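Local coordinates for predicted protein (Acinetobacter sp. RUH2624, PDB 4MEA) that hydrolyses epoxides and probably acts as a secreted virulence factor of the Cif type, built on the alpha/beta hydrolase fold, at residues A[194-197]-A[203-206]. Residues are numbered along the deposited sequence; the frame is centred on the assembly and turned at random.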
# COMPACT_ATOMS: atom_id res chain seq x y z
N LYS A 194 11.53 2.59 -7.96
CA LYS A 194 12.15 1.58 -8.82
C LYS A 194 11.13 0.74 -9.60
O LYS A 194 11.30 0.50 -10.81
CB LYS A 194 13.08 0.67 -8.00
CG LYS A 194 14.42 1.31 -7.61
CD LYS A 194 15.28 0.30 -6.89
CE LYS A 194 16.70 0.79 -6.67
NZ LYS A 194 17.50 -0.27 -6.03
N GLN A 195 10.07 0.29 -8.93
CA GLN A 195 9.08 -0.55 -9.60
C GLN A 195 8.32 0.23 -10.66
O GLN A 195 8.09 -0.26 -11.77
CB GLN A 195 8.11 -1.16 -8.59
CG GLN A 195 8.74 -2.25 -7.72
CD GLN A 195 7.73 -2.97 -6.87
OE1 GLN A 195 6.80 -2.36 -6.34
NE2 GLN A 195 7.89 -4.27 -6.75
N ILE A 196 7.91 1.44 -10.31
CA ILE A 196 7.13 2.26 -11.23
C ILE A 196 7.98 2.74 -12.41
O ILE A 196 7.49 2.77 -13.55
CB ILE A 196 6.42 3.42 -10.49
CG1 ILE A 196 5.36 2.85 -9.55
CG2 ILE A 196 5.77 4.37 -11.49
CD1 ILE A 196 4.74 3.86 -8.57
N ALA A 197 9.25 3.07 -12.17
CA ALA A 197 10.12 3.48 -13.27
C ALA A 197 10.24 2.39 -14.33
O ALA A 197 10.46 2.68 -15.51
CB ALA A 197 11.53 3.89 -12.75
N PHE A 203 1.58 1.26 -14.19
CA PHE A 203 1.13 1.71 -12.87
C PHE A 203 0.14 2.86 -12.92
O PHE A 203 -0.93 2.79 -12.31
CB PHE A 203 2.30 2.10 -11.95
CG PHE A 203 1.84 2.56 -10.58
CD1 PHE A 203 1.59 1.64 -9.58
CD2 PHE A 203 1.60 3.91 -10.32
CE1 PHE A 203 1.13 2.04 -8.33
CE2 PHE A 203 1.16 4.33 -9.07
CZ PHE A 203 0.92 3.39 -8.07
N PHE A 204 0.50 3.94 -13.62
CA PHE A 204 -0.35 5.13 -13.65
C PHE A 204 -1.66 4.95 -14.42
O PHE A 204 -2.68 5.53 -14.03
CB PHE A 204 0.42 6.34 -14.17
CG PHE A 204 1.36 6.95 -13.16
CD1 PHE A 204 0.88 7.78 -12.16
CD2 PHE A 204 2.72 6.69 -13.21
CE1 PHE A 204 1.74 8.35 -11.21
CE2 PHE A 204 3.59 7.25 -12.27
CZ PHE A 204 3.10 8.09 -11.28
N SER A 205 -1.65 4.19 -15.51
CA SER A 205 -2.90 3.93 -16.22
C SER A 205 -3.93 3.34 -15.24
O SER A 205 -5.08 3.77 -15.20
CB SER A 205 -2.70 2.98 -17.41
OG SER A 205 -2.08 3.66 -18.50
N TYR A 206 -3.50 2.36 -14.46
CA TYR A 206 -4.39 1.71 -13.50
C TYR A 206 -4.72 2.65 -12.34
O TYR A 206 -5.89 2.84 -11.98
CB TYR A 206 -3.79 0.38 -13.00
CG TYR A 206 -4.78 -0.40 -12.17
CD1 TYR A 206 -5.70 -1.25 -12.77
CD2 TYR A 206 -4.81 -0.27 -10.78
CE1 TYR A 206 -6.62 -1.94 -12.02
CE2 TYR A 206 -5.72 -0.96 -10.02
CZ TYR A 206 -6.63 -1.79 -10.64
OH TYR A 206 -7.54 -2.48 -9.87
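One face of the Phe203 ring carries the delta methyl of Ile196: CD1 stands 3.6 Å from the centroid of the Phe203 ring, 11° off its normal, a CH-pi contact squarely over the middle. Ile196 CG1 follows at the base of the same ring, 3.7 Å from Phe203 CG, so the ethyl branch runs along the face from the CG end inward. Phe204 is approached differently. The other branch of Ile196, CG2, meets it obliquely, 3.7 Å from Phe204 CE2, while one face of the Phe204 ring is turned to Phe203, whose CD2 lies 4.1 Å above its plane.

Ile196 thus splits its work between two consecutive phenylalanines. Its outer torsion is extended (chi2 170°), carrying CD1 out over the ring, and Phe203 has CG anti to the backbone nitrogen (chi1 -180°), which sets its ring beside Ile196; chi2 turns the face to the methyl. The grip is purely apolar, and all three residues are buried; the CA atoms of Ile196 and Phe203, the nearest CA pair of the two segments, are 6.2 Å apart.

The contact ties helix 191-198 to helix 200-211 across a tight connection. Tyr185 of helix 181-185 touches both Ile196 and Phe203, and Leu236 and Phe240 of helix 233-244 pack on Ile196. Beyond Phe204 lie Ile227 of helix 220-227, Tyr230 and Phe67, and Gln195 of the second subunit packs against Ile196, placing this helical pair at the subunit interface. Both helices lie in the helical insertion between core strands 151-157 and 267-272, the cap region of alpha/beta hydrolase epoxide hydrolases.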